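Local coordinates for protein ribose-phosphate pyrophosphokinase (Thermus thermophilus, PDB 7PN0) that catalyses, as a ribose-phosphate pyrophosphokinase (PRPP synthase), the transfer of pyrophosphate from ATP to ribose 5-phosphate, giving 5-phosphoribosyl 1-diphosphate, at residues A108-I111 with A112-Q116; M126-S130 with P131-G135. All blocks are in the same frame, centred on the assembly; numbering follows the deposited sequence.

Contact 1 (A108-I111 with A112-Q116)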
loop_
_atom_site.group_PDB
_atom_site.type_symbol
_atom_site.label_atom_id
_atom_site.label_comp_id
_atom_site.label_asym_id
_atom_site.label_seq_id
_atom_site.Cartn_x
_atom_site.Cartn_y
_atom_site.Cartn_z
ATOM N N ALA A 108 8.440 14.307 -12.045
ATOM C CA ALA A 108 8.953 12.994 -12.504
ATOM C C ALA A 108 8.588 11.920 -11.473
ATOM O O ALA A 108 8.144 10.845 -11.862
ATOM C CB ALA A 108 10.439 13.087 -12.728
ATOM N N ARG A 109 8.647 12.260 -10.180
ATOM C CA ARG A 109 8.310 11.273 -9.130
ATOM C C ARG A 109 6.800 11.090 -9.092
ATOM O O ARG A 109 6.310 9.960 -8.977
ATOM C CB ARG A 109 8.902 11.717 -7.785
ATOM C CG ARG A 109 8.322 10.968 -6.589
ATOM C CD ARG A 109 8.667 9.502 -6.624
ATOM N NE ARG A 109 7.944 8.762 -5.629
ATOM C CZ ARG A 109 8.438 8.291 -4.486
ATOM N NH1 ARG A 109 7.672 7.579 -3.666
ATOM N NH2 ARG A 109 9.702 8.512 -4.176
ATOM N N LEU A 110 6.054 12.181 -9.177
ATOM C CA LEU A 110 4.584 12.072 -9.143
ATOM C C LEU A 110 4.154 11.149 -10.277
ATOM O O LEU A 110 3.292 10.253 -10.054
ATOM C CB LEU A 110 3.941 13.451 -9.319
ATOM C CG LEU A 110 2.452 13.401 -9.570
ATOM C CD1 LEU A 110 1.721 12.854 -8.379
ATOM C CD2 LEU A 110 1.936 14.791 -9.953
ATOM N N ILE A 111 4.705 11.342 -11.464
ATOM C CA ILE A 111 4.258 10.526 -12.625
ATOM C C ILE A 111 4.672 9.059 -12.397
ATOM O O ILE A 111 3.922 8.150 -12.776
ATOM C CB ILE A 111 4.750 11.127 -13.952
ATOM C CG1 ILE A 111 4.018 12.434 -14.275
ATOM C CG2 ILE A 111 4.543 10.124 -15.033
ATOM C CD1 ILE A 111 4.660 13.219 -15.385
ATOM N N ALA A 112 5.851 8.807 -11.840
ATOM C CA ALA A 112 6.223 7.416 -11.513
ATOM C C ALA A 112 5.133 6.786 -10.650
ATOM O O ALA A 112 4.738 5.613 -10.906
ATOM C CB ALA A 112 7.581 7.366 -10.887
ATOM N N ASP A 113 4.726 7.472 -9.588
ATOM C CA ASP A 113 3.677 6.990 -8.644
ATOM C C ASP A 113 2.362 6.798 -9.403
ATOM O O ASP A 113 1.711 5.760 -9.179
ATOM C CB ASP A 113 3.609 7.896 -7.429
ATOM C CG ASP A 113 4.804 7.729 -6.492
ATOM O OD1 ASP A 113 5.334 6.606 -6.396
ATOM O OD2 ASP A 113 5.197 8.701 -5.894
ATOM N N LEU A 114 1.983 7.732 -10.278
ATOM C CA LEU A 114 0.720 7.583 -11.034
ATOM C C LEU A 114 0.809 6.333 -11.938
ATOM O O LEU A 114 -0.182 5.641 -12.043
ATOM C CB LEU A 114 0.477 8.825 -11.882
ATOM C CG LEU A 114 0.315 10.155 -11.134
ATOM C CD1 LEU A 114 0.023 11.276 -12.076
ATOM C CD2 LEU A 114 -0.758 10.070 -10.086
ATOM N N LEU A 115 1.927 6.118 -12.631
ATOM C CA LEU A 115 2.084 4.921 -13.518
ATOM C C LEU A 115 1.948 3.665 -12.658
ATOM O O LEU A 115 1.248 2.734 -13.061
ATOM C CB LEU A 115 3.436 4.963 -14.224
ATOM C CG LEU A 115 3.507 5.944 -15.382
ATOM C CD1 LEU A 115 4.933 6.277 -15.728
ATOM C CD2 LEU A 115 2.733 5.371 -16.586
ATOM N N GLN A 116 2.534 3.659 -11.462
ATOM C CA GLN A 116 2.461 2.471 -10.586
ATOM C C GLN A 116 1.012 2.270 -10.147
ATOM O O GLN A 116 0.527 1.138 -10.174
ATOM C CB GLN A 116 3.440 2.622 -9.423
ATOM C CG GLN A 116 4.848 2.525 -9.909
ATOM C CD GLN A 116 5.871 3.023 -8.901
ATOM O OE1 GLN A 116 5.581 3.442 -7.771
ATOM N NE2 GLN A 116 7.105 2.857 -9.279
#
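Ala-108 to Ile-111 and Ala-112 to Gln-116 are successive turns of helix 107-118, and four i-to-i+4 backbone bonds join them, from Ala-112 N to Ala-108 O (3.1 Å) through to Leu-115 N to Ile-111 O (2.9 Å). On one flank Arg-109 reaches forward along the helix to Asp-113. Its CG stands anti to the backbone N (chi1 165°), and a bend at the next torsion folds the chain so that NE, not a terminal nitrogen, does the gripping: NE gives a nearly straight, salt-bridging hydrogen bond of 2.8 Å to Asp-113 OD2. OD2 lies close to the guanidinium plane and is met on its syn side, though NE stands 33° out of the carboxylate plane; the two planes are 70° apart.

On other flanks the stagger repeats with carbon. Leu-110 CG lies 4.1 Å from Leu-114 CD1, and Ile-111 CG2 is 3.9 Å from Leu-115 CD1. Leu-115 rests on helix 62-78, whereas Leu-114 meets Leu-114 of the second subunit. Arg-109 NH2 bonds Gly-135 O of the third subunit. A leucine in place of Arg-109 would probably leave the Asp-113 carboxylate without its positive mate and that carbonyl without this donor. The helix thus turns an apolar flank, with Leu-110, Ile-111 and Leu-114, to the second subunit and a salt-bridged one to the third, where Asp-113 probably eases the charge as Arg-109 nears its counterpart.

Contact 2 (M126-S130 with P131-G135). With ADP (adenosine-5'-diphosphate), chain C; SO4 (sulfate ion), chain F.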
loop_
_atom_site.group_PDB
_atom_site.type_symbol
_atom_site.label_atom_id
_atom_site.label_comp_id
_atom_site.label_asym_id
_atom_site.label_seq_id
_atom_site.Cartn_x
_atom_site.Cartn_y
_atom_site.Cartn_z
ATOM N N MET A 126 14.507 5.534 -22.570
ATOM C CA MET A 126 15.828 5.816 -23.178
ATOM C C MET A 126 16.250 7.218 -22.762
ATOM O O MET A 126 15.409 8.107 -22.733
ATOM C CB MET A 126 15.797 5.681 -24.697
ATOM C CG MET A 126 17.085 6.122 -25.379
ATOM S SD MET A 126 17.011 5.820 -27.187
ATOM C CE MET A 126 17.420 4.086 -27.249
ATOM N N THR A 127 17.524 7.384 -22.488
ATOM C CA THR A 127 18.126 8.703 -22.195
ATOM C C THR A 127 17.219 9.523 -21.258
ATOM O O THR A 127 16.737 10.631 -21.644
ATOM C CB THR A 127 18.490 9.441 -23.487
ATOM O OG1 THR A 127 19.226 8.575 -24.360
ATOM C CG2 THR A 127 19.293 10.687 -23.180
ATOM N N LEU A 128 17.091 9.111 -20.000
ATOM C CA LEU A 128 16.467 9.975 -18.954
ATOM C C LEU A 128 17.282 11.248 -18.794
ATOM O O LEU A 128 18.508 11.190 -18.909
ATOM C CB LEU A 128 16.400 9.237 -17.633
ATOM C CG LEU A 128 15.390 8.110 -17.636
ATOM C CD1 LEU A 128 15.585 7.260 -16.411
ATOM C CD2 LEU A 128 13.973 8.659 -17.719
ATOM N N HIS A 129 16.607 12.369 -18.614
ATOM C CA HIS A 129 17.244 13.698 -18.459
ATOM C C HIS A 129 18.295 13.651 -17.351
ATOM O O HIS A 129 19.387 14.210 -17.528
ATOM C CB HIS A 129 16.184 14.753 -18.153
ATOM C CG HIS A 129 16.809 16.077 -17.877
ATOM N ND1 HIS A 129 17.443 16.810 -18.890
ATOM C CD2 HIS A 129 16.982 16.762 -16.720
ATOM C CE1 HIS A 129 17.933 17.919 -18.347
ATOM N NE2 HIS A 129 17.648 17.924 -17.030
ATOM N N SER A 130 17.986 12.987 -16.240
ATOM C CA SER A 130 18.974 12.743 -15.168
ATOM C C SER A 130 18.891 11.283 -14.762
ATOM O O SER A 130 17.804 10.719 -14.708
ATOM C CB SER A 130 18.801 13.694 -14.027
ATOM O OG SER A 130 17.651 13.375 -13.213
ATOM N N PRO A 131 20.025 10.653 -14.430
ATOM C CA PRO A 131 20.002 9.243 -14.052
ATOM C C PRO A 131 19.330 8.978 -12.697
ATOM O O PRO A 131 18.832 7.873 -12.498
ATOM C CB PRO A 131 21.491 8.911 -14.042
ATOM C CG PRO A 131 22.132 10.205 -13.575
ATOM C CD PRO A 131 21.381 11.249 -14.366
ATOM N N GLN A 132 19.234 9.986 -11.832
ATOM C CA GLN A 132 18.546 9.836 -10.519
ATOM C C GLN A 132 17.060 9.550 -10.727
ATOM O O GLN A 132 16.441 8.960 -9.831
ATOM C CB GLN A 132 18.714 11.081 -9.654
ATOM C CG GLN A 132 20.118 11.267 -9.147
ATOM C CD GLN A 132 21.045 11.939 -10.130
ATOM O OE1 GLN A 132 20.672 12.390 -11.218
ATOM N NE2 GLN A 132 22.278 12.040 -9.706
ATOM N N VAL A 133 16.503 9.880 -11.902
ATOM C CA VAL A 133 15.047 9.639 -12.149
ATOM C C VAL A 133 14.740 8.124 -12.072
ATOM O O VAL A 133 13.590 7.753 -11.762
ATOM C CB VAL A 133 14.585 10.238 -13.490
ATOM C CG1 VAL A 133 13.205 9.757 -13.898
ATOM C CG2 VAL A 133 14.641 11.750 -13.452
ATOM N N HIS A 134 15.691 7.257 -12.360
ATOM C CA HIS A 134 15.534 5.803 -12.189
ATOM C C HIS A 134 15.017 5.477 -10.776
ATOM O O HIS A 134 14.114 4.625 -10.623
ATOM C CB HIS A 134 16.853 5.103 -12.483
ATOM C CG HIS A 134 16.749 3.660 -12.864
ATOM N ND1 HIS A 134 16.055 2.701 -12.132
ATOM C CD2 HIS A 134 17.382 2.987 -13.861
ATOM C CE1 HIS A 134 16.278 1.499 -12.664
ATOM N NE2 HIS A 134 17.068 1.664 -13.754
ATOM N N GLY A 135 15.531 6.179 -9.776
ATOM C CA GLY A 135 15.196 5.952 -8.355
ATOM C C GLY A 135 13.869 6.554 -7.937
ATOM O O GLY A 135 13.474 6.306 -6.824
HETATM P PB ADP C . 18.828 21.096 -16.180
HETATM O O1B ADP C . 20.075 20.203 -16.235
HETATM O O2B ADP C . 17.585 20.336 -15.781
HETATM O O3B ADP C . 18.598 22.008 -17.369
HETATM P PA ADP C . 18.075 22.847 -14.195
HETATM O O1A ADP C . 17.343 21.855 -13.344
HETATM O O2A ADP C . 18.686 24.034 -13.531
HETATM O O3A ADP C . 19.222 22.094 -14.995
HETATM O "O5'" ADP C . 17.139 23.306 -15.443
HETATM C "C5'" ADP C . 15.699 23.069 -15.419
HETATM C "C4'" ADP C . 14.941 24.241 -16.016
HETATM O "O4'" ADP C . 13.880 23.710 -16.864
HETATM C "C3'" ADP C . 14.221 25.168 -15.021
HETATM O "O3'" ADP C . 14.752 25.153 -13.699
HETATM C "C2'" ADP C . 12.869 24.480 -14.877
HETATM O "O2'" ADP C . 11.889 25.400 -14.478
HETATM C "C1'" ADP C . 12.623 23.927 -16.279
HETATM N N9 ADP C . 11.877 22.667 -16.281
HETATM C C8 ADP C . 11.566 21.860 -15.203
HETATM N N7 ADP C . 10.838 20.809 -15.523
HETATM C C5 ADP C . 10.648 20.943 -16.890
HETATM C C6 ADP C . 9.954 20.165 -17.830
HETATM N N6 ADP C . 9.335 19.029 -17.508
HETATM N N1 ADP C . 9.946 20.573 -19.130
HETATM C C2 ADP C . 10.609 21.697 -19.434
HETATM N N3 ADP C . 11.309 22.497 -18.637
HETATM C C4 ADP C . 11.277 22.083 -17.362
HETATM S S SO4 F . 22.495 8.147 -22.621
HETATM O O1 SO4 F . 23.165 6.954 -22.169
HETATM O O2 SO4 F . 21.651 7.783 -23.740
HETATM O O3 SO4 F . 23.483 9.158 -23.069
HETATM O O4 SO4 F . 21.679 8.671 -21.580
#
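Ser-130 and Val-133 make the close-packed heart of this turn, with Ser-130 OG 3.4 Å from Val-133 CG2. In the backbone, Val-133 N bonds Ser-130 O at 3.2 Å, the donor standing well above the carbonyl plane. OG sits between the backbone N and the carbonyl carbon (chi1 75°); it is hydrogen-bonded to Asp-97 OD2, and the Val-133 methyl packs against it by van der Waals contact. Next to this, Leu-128 CD2 meets Val-133 CG1 at 4.0 Å, the two side chains slanting across each other. Two more i-to-i+3 bonds, His-134 N to Pro-131 O and Gly-135 N to Gln-132 O, carry the 3-10 turn on.

The motif is a loop at the C-terminal end of parallel strand 122-126, running into a 3-10 turn before strand 141-144 and facing bound ligands. Here the packing gives way to polar grips. His-129, with CG anti to its N, makes no close contact with the 3-10 segment and sends NE2 to ADP O2B (2.7 Å), the phosphate lying at the ring edge. Its ND1 is bonded to Asp-219 OD2, so bonds at both ring nitrogens probably hold the ring's rotation. Thr-127 OG1 donates to O2 of a sulfate ion, probably from the crystallisation liquor, at 2.6 Å. Against the buried Leu-128, Ser-130 and Val-133, the looser, solvent-facing side is at Pro-131, exposed although it also packs on Lys-98 of the third subunit; Gln-132 OE1 comes within 3.6 Å of Ser-130 CB, while its NE2 bonds Asp-97 OD2 of that subunit.

Overall arrangement
Following the chain from the N terminus, strand 83-88 leads through the ADP-pocket residues between Ser-92 and Asp-100 into helix 107-118, where contact 1 forms. The chain then re-enters the parallel sheet as strand 122-126, completing a beta-alpha-beta unit, and contact 2 opens as it leaves that strand. The two are in series, neither crossing nor enclosing the other; each closes just a turn or so of backbone. The centres of contact 1 and contact 2 lie about 13 Å apart, and the nearest atoms of contact 1 and contact 2 about 4 Å. Contact 1 ties the helix to helix 62-78 and the second subunit, contact 2 links the sheet's end to the nucleotide, and both meet the third subunit.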